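Local coordinates for glutathione S-transferase (Pseudomonas protegens, PDB 4IKH), which binds two glutathione molecules and probably acts as a glutathione transferase, joining the thiol of glutathione to electrophilic substrates, at residues T30-K35 / F90-I95; M39-G44 / V226-E231; M122-G127 / D185-P190. All coordinates share one frame; numbering follows the deposited sequence.

Contact 1: residues T30-K35 / F90-I95; sequences TPNGVK and FESGAI. With GSH (glutathione), chain B; GSH (glutathione), chain D.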
# COMPACT_ATOMS: atom_id res chain seq x y z
N THR A 30 -4.46 -1.34 17.16
CA THR A 30 -4.57 -0.19 16.27
C THR A 30 -5.27 -0.66 14.99
O THR A 30 -5.44 -1.86 14.81
CB THR A 30 -3.18 0.35 15.94
OG1 THR A 30 -2.56 -0.52 14.98
CG2 THR A 30 -2.34 0.42 17.19
N PRO A 31 -5.69 0.28 14.12
CA PRO A 31 -6.35 -0.17 12.88
C PRO A 31 -5.47 -1.14 12.08
O PRO A 31 -5.97 -2.13 11.57
CB PRO A 31 -6.54 1.12 12.08
CG PRO A 31 -6.47 2.21 13.06
CD PRO A 31 -5.64 1.75 14.22
N ASN A 32 -4.18 -0.85 11.95
CA ASN A 32 -3.29 -1.74 11.20
C ASN A 32 -3.03 -3.06 11.93
O ASN A 32 -2.90 -4.11 11.29
CB ASN A 32 -1.98 -1.05 10.83
CG ASN A 32 -2.18 0.08 9.85
OD1 ASN A 32 -2.87 -0.08 8.83
ND2 ASN A 32 -1.58 1.23 10.14
N GLY A 33 -2.97 -3.01 13.26
CA GLY A 33 -2.76 -4.22 14.04
C GLY A 33 -3.95 -5.16 14.03
O GLY A 33 -3.80 -6.37 13.81
N VAL A 34 -5.14 -4.62 14.25
CA VAL A 34 -6.32 -5.47 14.29
C VAL A 34 -6.60 -6.13 12.94
O VAL A 34 -7.32 -7.12 12.88
CB VAL A 34 -7.58 -4.74 14.81
CG1 VAL A 34 -7.31 -4.13 16.18
CG2 VAL A 34 -8.03 -3.67 13.84
N LYS A 35 -6.02 -5.61 11.86
CA LYS A 35 -6.15 -6.25 10.55
C LYS A 35 -5.69 -7.70 10.65
O LYS A 35 -6.36 -8.61 10.15
CB LYS A 35 -5.30 -5.54 9.49
CG LYS A 35 -5.77 -4.15 9.03
CD LYS A 35 -4.76 -3.65 7.94
CE LYS A 35 -4.99 -2.21 7.52
NZ LYS A 35 -3.83 -1.70 6.70
N PHE A 90 6.77 -7.80 8.14
CA PHE A 90 6.06 -6.61 8.57
C PHE A 90 5.18 -6.13 7.42
O PHE A 90 5.19 -6.75 6.35
CB PHE A 90 7.00 -5.52 9.13
CG PHE A 90 7.87 -4.83 8.10
CD1 PHE A 90 9.04 -5.42 7.64
CD2 PHE A 90 7.56 -3.55 7.65
CE1 PHE A 90 9.86 -4.78 6.72
CE2 PHE A 90 8.36 -2.91 6.72
CZ PHE A 90 9.52 -3.52 6.26
N GLU A 91 4.43 -5.06 7.66
CA GLU A 91 3.39 -4.57 6.74
C GLU A 91 2.12 -5.42 6.79
O GLU A 91 2.11 -6.62 6.47
CB GLU A 91 3.91 -4.38 5.29
CG GLU A 91 4.98 -3.29 5.15
CD GLU A 91 4.43 -1.89 5.34
OE1 GLU A 91 3.22 -1.65 5.05
OE2 GLU A 91 5.19 -1.01 5.79
N SER A 92 1.04 -4.79 7.24
CA SER A 92 -0.21 -5.50 7.44
C SER A 92 -0.68 -6.17 6.15
O SER A 92 -1.05 -7.35 6.15
CB SER A 92 -1.27 -4.54 7.99
OG SER A 92 -1.45 -3.40 7.15
N GLY A 93 -0.63 -5.42 5.04
CA GLY A 93 -1.11 -5.93 3.76
C GLY A 93 -0.36 -7.15 3.28
O GLY A 93 -0.96 -8.07 2.71
N ALA A 94 0.96 -7.16 3.50
CA ALA A 94 1.78 -8.31 3.13
C ALA A 94 1.42 -9.51 3.99
O ALA A 94 1.31 -10.63 3.49
CB ALA A 94 3.28 -7.97 3.24
N ILE A 95 1.26 -9.28 5.29
CA ILE A 95 0.87 -10.35 6.22
C ILE A 95 -0.50 -10.93 5.86
O ILE A 95 -0.70 -12.15 5.91
CB ILE A 95 0.89 -9.85 7.69
CG1 ILE A 95 2.32 -9.50 8.11
CG2 ILE A 95 0.29 -10.89 8.63
CD1 ILE A 95 2.42 -8.70 9.39
N1 GSH B . 1.93 0.36 6.23
CA1 GSH B . 2.07 -0.15 7.55
C1 GSH B . 1.22 -1.38 7.73
O11 GSH B . 0.14 -1.49 7.10
O12 GSH B . 1.58 -2.32 8.52
CB1 GSH B . 1.63 0.88 8.54
CG1 GSH B . 1.86 0.32 9.94
CD1 GSH B . 1.64 1.39 10.99
OE1 GSH B . 1.41 2.54 10.66
N2 GSH B . 1.70 1.04 12.40
CA2 GSH B . 1.50 2.05 13.39
C2 GSH B . 2.76 2.05 14.23
O2 GSH B . 3.32 0.98 14.47
CB2 GSH B . 0.33 1.70 14.27
SG2 GSH B . -1.18 1.55 13.34
N3 GSH B . 3.33 3.28 14.76
CA3 GSH B . 4.53 3.22 15.57
C3 GSH B . 5.45 4.33 15.19
O31 GSH B . 5.32 4.90 14.07
O32 GSH B . 6.34 4.69 16.00
N1 GSH D . 3.84 8.97 15.29
CA1 GSH D . 3.82 8.75 13.89
C1 GSH D . 3.05 9.83 13.21
O11 GSH D . 2.85 10.94 13.78
O12 GSH D . 2.59 9.64 12.04
CB1 GSH D . 3.17 7.43 13.63
CG1 GSH D . 1.74 7.38 14.20
CD1 GSH D . 1.07 6.24 13.47
OE1 GSH D . 1.75 5.27 13.19
N2 GSH D . -0.34 6.29 13.09
CA2 GSH D . -0.93 5.19 12.38
C2 GSH D . -1.00 5.51 10.90
O2 GSH D . -1.27 6.67 10.52
CB2 GSH D . -2.31 4.91 12.90
SG2 GSH D . -2.26 4.39 14.59
N3 GSH D . -0.77 4.50 9.87
CA3 GSH D . -0.87 4.90 8.46
C3 GSH D . -1.13 3.73 7.55
O31 GSH D . -1.64 2.67 7.97
O32 GSH D . -0.84 3.80 6.33
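Lys35 NZ is held by several oxygens at once: it donates to Ser92 OG at 3.0 Å across the contact and to Asn32 OD1 at 2.8 Å one helical turn back, while Gln124 of helix 111-140 supplies a further acceptor. The two segments are the opening turns of helices 31-43 and 92-103 in the thioredoxin-like domain of this transferase, and together they frame the glutathione site. The lysine reaches across because its chain runs extended beyond CG, passing alongside Ser92 before its ammonium arrives. At Asn32 the bond is fairly straight on the acceptor side, with a C=O...NZ angle of 151°, and the donor tilts 16° from the carbonyl plane. The same OD1 also accepts from Trp191, so the amide is fixed with its ND2 facing the second glutathione (chain D), where it donates to O31 at 2.6 Å. In Ser92, chi1 (56°) brings OG to the carboxylate of the first glutathione (chain B) that the backbone N-H also meets: OG donates to O11, at a modelled 2.5 Å that is shorter than usual and so not exact, and Ser92 N to O12 at 2.8 Å. This first-turn N-H would probably stabilise the carboxylate's negative charge. A methionine in place of Lys35 has no ammonium, and Ser92 OG, Asn32 OD1 and Gln124 OE1 would probably be left without their shared donor, the Asn32 amide less firmly set. On the same alpha carbon of the γ-glutamyl group, the amine N1 donates to Glu91 OE1 at 2.7 Å.

Contact 2: residues M39-G44 / V226-E231; sequences MLEEIG and VIRGLE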
# COMPACT_ATOMS: atom_id res chain seq x y z
N MSE A 39 -7.64 -11.25 11.04
CA MSE A 39 -7.33 -12.24 10.02
C MSE A 39 -7.11 -13.63 10.63
O MSE A 39 -7.68 -14.62 10.17
CB MSE A 39 -6.08 -11.83 9.24
CG MSE A 39 -5.71 -12.80 8.14
SE MSE A 39 -7.17 -13.05 6.88
CE MSE A 39 -6.30 -14.25 5.62
N LEU A 40 -6.28 -13.67 11.67
CA LEU A 40 -5.91 -14.94 12.30
C LEU A 40 -7.14 -15.58 12.96
O LEU A 40 -7.32 -16.80 12.88
CB LEU A 40 -4.78 -14.72 13.31
CG LEU A 40 -3.41 -14.37 12.71
CD1 LEU A 40 -2.46 -13.74 13.73
CD2 LEU A 40 -2.79 -15.62 12.11
N GLU A 41 -7.99 -14.76 13.57
CA GLU A 41 -9.23 -15.24 14.17
C GLU A 41 -10.19 -15.78 13.11
O GLU A 41 -10.91 -16.76 13.35
CB GLU A 41 -9.92 -14.11 14.96
CG GLU A 41 -9.21 -13.67 16.23
CD GLU A 41 -9.25 -14.71 17.33
OE1 GLU A 41 -10.26 -15.46 17.43
OE2 GLU A 41 -8.27 -14.79 18.11
N GLU A 42 -10.22 -15.13 11.95
CA GLU A 42 -11.14 -15.53 10.87
C GLU A 42 -10.75 -16.85 10.23
O GLU A 42 -11.61 -17.59 9.78
CB GLU A 42 -11.21 -14.44 9.78
CG GLU A 42 -11.95 -13.16 10.17
CD GLU A 42 -13.47 -13.32 10.14
OE1 GLU A 42 -13.95 -14.43 9.83
OE2 GLU A 42 -14.16 -12.32 10.43
N ILE A 43 -9.46 -17.14 10.16
CA ILE A 43 -8.99 -18.33 9.43
C ILE A 43 -8.66 -19.49 10.37
O ILE A 43 -8.32 -20.59 9.91
CB ILE A 43 -7.79 -18.01 8.54
CG1 ILE A 43 -6.58 -17.57 9.38
CG2 ILE A 43 -8.16 -16.95 7.51
CD1 ILE A 43 -5.45 -16.98 8.55
N GLY A 44 -8.76 -19.23 11.67
CA GLY A 44 -8.61 -20.27 12.68
C GLY A 44 -7.21 -20.83 12.79
O GLY A 44 -7.04 -21.98 13.20
N VAL A 226 -14.11 -10.87 14.28
CA VAL A 226 -13.80 -9.45 14.30
C VAL A 226 -13.87 -8.87 15.71
O VAL A 226 -12.97 -8.15 16.15
CB VAL A 226 -14.74 -8.67 13.36
CG1 VAL A 226 -14.47 -7.18 13.44
CG2 VAL A 226 -14.58 -9.17 11.93
N ILE A 227 -14.94 -9.20 16.43
CA ILE A 227 -15.11 -8.72 17.80
C ILE A 227 -13.94 -9.10 18.71
O ILE A 227 -13.45 -8.27 19.48
CB ILE A 227 -16.46 -9.19 18.39
CG1 ILE A 227 -17.60 -8.35 17.81
CG2 ILE A 227 -16.45 -9.09 19.91
CD1 ILE A 227 -18.98 -8.86 18.14
N ARG A 228 -13.48 -10.34 18.60
CA ARG A 228 -12.30 -10.79 19.34
C ARG A 228 -11.05 -10.03 18.89
O ARG A 228 -10.33 -9.46 19.72
CB ARG A 228 -12.09 -12.29 19.14
CG ARG A 228 -13.33 -13.12 19.47
CD ARG A 228 -13.00 -14.60 19.63
NE ARG A 228 -12.56 -15.21 18.38
CZ ARG A 228 -13.35 -15.92 17.58
NH1 ARG A 228 -14.63 -16.12 17.91
NH2 ARG A 228 -12.87 -16.45 16.46
N GLY A 229 -10.81 -10.01 17.59
CA GLY A 229 -9.59 -9.42 17.03
C GLY A 229 -9.39 -7.94 17.34
O GLY A 229 -8.25 -7.47 17.39
N LEU A 230 -10.49 -7.22 17.53
CA LEU A 230 -10.43 -5.78 17.77
C LEU A 230 -9.76 -5.44 19.10
O LEU A 230 -9.21 -4.34 19.27
CB LEU A 230 -11.82 -5.16 17.70
CG LEU A 230 -12.43 -4.99 16.31
CD1 LEU A 230 -13.93 -4.74 16.39
CD2 LEU A 230 -11.75 -3.85 15.58
N GLU A 231 -9.80 -6.38 20.05
CA GLU A 231 -9.23 -6.16 21.38
C GLU A 231 -7.83 -6.76 21.55
O GLU A 231 -7.24 -6.67 22.63
CB GLU A 231 -10.15 -6.75 22.45
CG GLU A 231 -11.63 -6.54 22.19
CD GLU A 231 -12.04 -5.08 22.22
OE1 GLU A 231 -11.27 -4.26 22.78
OE2 GLU A 231 -13.13 -4.75 21.70
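Glu41 and Arg228 meet obliquely, their carboxylate and guanidinium planes 69° apart, so this salt bridge is not the flat, two-pronged kind. It joins the later turns of helix 31-43, in the thioredoxin-like N-terminal domain of the transferase, to helix 224-229 close to the end of the modelled chain. One oxygen takes both donors: Glu41 OE1 lies 2.5 Å from Arg228 NE, modelled unusually short, with an N-H...O angle near straight, and 3.0 Å from Arg228 NH2 in a weak, more bent bond. The approach is unequal on the two sides. OE1 sits at the edge of the guanidinium, near its plane, whereas NE comes to OE1 from above the carboxylate, 44° out of that plane. Arg228 folds at chi3 (-67°), which turns its NE edge back toward the glutamate. The other carboxylate oxygen, Glu41 OE2, is hydrogen-bonded to Tyr47, so both carboxylate oxygens are held, which restrains the rotation of the group. Behind the charged pair the helices come close, with Gly229 CA 6.5 Å from Glu41 CA. Here the aliphatic part of the glutamate faces the other helix's backbone, and Glu41 CG lies 4.2 Å from Gly229 N. Glu42, also bent at chi2, directs its charge chiefly to Arg223, with which OE2 forms a salt bridge. Toward the present contact Glu42 OE2 only touches a Val226 methyl, CG2, at 3.5 Å.

Contact 3: residues M122-G127 / D185-P190; sequences MFQMGG and DIATFP. With GSH (glutathione), chain B.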
# COMPACT_ATOMS: atom_id res chain seq x y z
N MSE A 122 -4.74 -2.71 -2.09
CA MSE A 122 -3.79 -1.62 -2.36
C MSE A 122 -4.45 -0.26 -2.17
O MSE A 122 -3.83 0.66 -1.65
CB MSE A 122 -3.22 -1.74 -3.77
CG MSE A 122 -2.35 -2.94 -3.96
SE MSE A 122 -0.82 -2.89 -2.73
CE MSE A 122 0.07 -4.42 -3.52
N PHE A 123 -5.70 -0.13 -2.60
CA PHE A 123 -6.49 1.07 -2.36
C PHE A 123 -6.50 1.45 -0.88
O PHE A 123 -6.39 2.62 -0.53
CB PHE A 123 -7.92 0.86 -2.88
CG PHE A 123 -8.88 1.97 -2.52
CD1 PHE A 123 -8.91 3.15 -3.25
CD2 PHE A 123 -9.79 1.80 -1.48
CE1 PHE A 123 -9.82 4.16 -2.95
CE2 PHE A 123 -10.71 2.81 -1.16
CZ PHE A 123 -10.71 3.99 -1.89
N GLN A 124 -6.63 0.45 -0.01
CA GLN A 124 -6.58 0.69 1.43
C GLN A 124 -5.13 1.04 1.87
O GLN A 124 -4.92 2.01 2.58
CB GLN A 124 -7.03 -0.56 2.17
CG GLN A 124 -7.16 -0.37 3.68
CD GLN A 124 -5.83 -0.40 4.42
OE1 GLN A 124 -5.01 -1.31 4.23
NE2 GLN A 124 -5.59 0.59 5.27
N MSE A 125 -4.18 0.21 1.46
CA MSE A 125 -2.77 0.39 1.84
C MSE A 125 -2.19 1.75 1.47
O MSE A 125 -1.46 2.35 2.27
CB MSE A 125 -1.92 -0.73 1.22
CG MSE A 125 -2.14 -2.10 1.89
SE MSE A 125 -1.66 -2.03 3.81
CE MSE A 125 0.33 -1.75 3.55
N GLY A 126 -2.50 2.22 0.27
CA GLY A 126 -1.92 3.46 -0.22
C GLY A 126 -2.82 4.67 -0.10
O GLY A 126 -2.40 5.79 -0.34
N GLY A 127 -4.07 4.46 0.29
CA GLY A 127 -5.00 5.58 0.33
C GLY A 127 -5.67 5.71 1.67
O GLY A 127 -5.41 6.67 2.40
N ASP A 185 -11.88 -6.50 2.93
CA ASP A 185 -12.75 -5.99 3.99
C ASP A 185 -11.97 -5.91 5.30
O ASP A 185 -12.07 -4.92 6.03
CB ASP A 185 -13.97 -6.90 4.16
CG ASP A 185 -14.71 -7.07 2.87
OD1 ASP A 185 -15.31 -6.08 2.41
OD2 ASP A 185 -14.67 -8.18 2.29
N ILE A 186 -11.19 -6.94 5.57
CA ILE A 186 -10.41 -7.03 6.80
C ILE A 186 -9.40 -5.89 6.90
O ILE A 186 -9.12 -5.39 7.99
CB ILE A 186 -9.71 -8.40 6.89
CG1 ILE A 186 -10.75 -9.51 6.97
CG2 ILE A 186 -8.77 -8.46 8.08
CD1 ILE A 186 -10.17 -10.90 7.06
N ALA A 187 -8.87 -5.45 5.76
CA ALA A 187 -7.92 -4.34 5.74
C ALA A 187 -8.61 -2.98 5.83
O ALA A 187 -8.06 -2.02 6.40
CB ALA A 187 -7.06 -4.42 4.48
N THR A 188 -9.81 -2.88 5.27
CA THR A 188 -10.46 -1.58 5.12
C THR A 188 -11.27 -1.14 6.35
O THR A 188 -11.07 -0.04 6.86
CB THR A 188 -11.32 -1.54 3.84
OG1 THR A 188 -10.50 -1.88 2.71
CG2 THR A 188 -11.93 -0.16 3.63
N PHE A 189 -12.18 -1.98 6.82
CA PHE A 189 -13.09 -1.55 7.89
C PHE A 189 -12.52 -1.22 9.29
O PHE A 189 -13.09 -0.38 9.98
CB PHE A 189 -14.35 -2.44 7.91
CG PHE A 189 -15.12 -2.36 6.63
CD1 PHE A 189 -15.93 -1.27 6.38
CD2 PHE A 189 -14.95 -3.31 5.64
CE1 PHE A 189 -16.59 -1.15 5.18
CE2 PHE A 189 -15.60 -3.20 4.44
CZ PHE A 189 -16.43 -2.11 4.21
N PRO A 190 -11.40 -1.84 9.70
CA PRO A 190 -10.82 -1.38 10.97
C PRO A 190 -10.41 0.09 10.91
O PRO A 190 -10.41 0.77 11.95
CB PRO A 190 -9.57 -2.25 11.10
CG PRO A 190 -9.93 -3.51 10.41
CD PRO A 190 -10.74 -3.06 9.22
N1 GSH B . 1.93 0.36 6.23
CA1 GSH B . 2.07 -0.15 7.55
C1 GSH B . 1.22 -1.38 7.73
O11 GSH B . 0.14 -1.49 7.10
O12 GSH B . 1.58 -2.32 8.52
CB1 GSH B . 1.63 0.88 8.54
CG1 GSH B . 1.86 0.32 9.94
CD1 GSH B . 1.64 1.39 10.99
OE1 GSH B . 1.41 2.54 10.66
N2 GSH B . 1.70 1.04 12.40
CA2 GSH B . 1.50 2.05 13.39
C2 GSH B . 2.76 2.05 14.23
O2 GSH B . 3.32 0.98 14.47
CB2 GSH B . 0.33 1.70 14.27
SG2 GSH B . -1.18 1.55 13.34
N3 GSH B . 3.33 3.28 14.76
CA3 GSH B . 4.53 3.22 15.57
C3 GSH B . 5.45 4.33 15.19
O31 GSH B . 5.32 4.90 14.07
O32 GSH B . 6.34 4.69 16.00
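Gln124 and Thr188 mark the nearest approach of the two helical segments, with their CA atoms 5.8 Å apart; the first helix widens into a pi-type turn over 124-127, and the second is kinked at Pro190, whose nitrogen has no hydrogen to give to the preceding turn. Gln124 carries most of the contact. Its CG points away from the backbone N (chi1 -174°) and the chain then bends at chi2 (-79°), which lays the side chain across the backbone of Ala187. CG comes to 3.3 Å from Ala187 O and CD to 3.4 Å from that same oxygen. Beside this, Gln124 OE1 lies 3.7 Å from Ala187 CB, a methyl small enough to let the amide settle close to the helix. No hydrogen bond crosses between the segments: the buried OE1 accepts instead from Lys35, on helix 31-43. Both helices belong to the all-helical part of the transferase that stands beside the thioredoxin-like domain, and through Lys35, Gln124 links their interface to the glutathione site as a second-shell residue. Thr188 closes the other flank, its OG1 3.8 Å from Gln124 CB. That hydroxyl lies beside its own backbone N (chi1 -56°), from where it bonds to Ala184 O one turn earlier, and toward Gln124 it makes only van der Waals contact. The next residue along the first helix, selenomethionine Met125, turns to the ligand; its CE comes to 3.6 Å from O11 of the glutathione of chain B. Met125 also packs on Met122 of the second subunit. Phe123 reaches the flank of helix 150-170, touching Leu162 and Val165.

Overall arrangement
From the N terminus, contact 1 closes the first loop, bringing the start of helix 31-43 to helix 92-103 around the strands 47-51, 75-78 and 87-90. Contact 2 starts further along that same first helix, inside the loop, and ends at residues 226-231, so the two cross. Contact 3 follows contact 1 in series, joining helices 111-140 and 183-196, and is nested within the long loop of contact 2. Helix 31-43 is the shared element: Val34 packs on the 229-230 backbone, and Met39 SE lies 3.7 Å from Ile186 CD1. The thioredoxin-like domain is thus tied to the helical part and to the last helix, with contacts 1 and 3 both touching one glutathione.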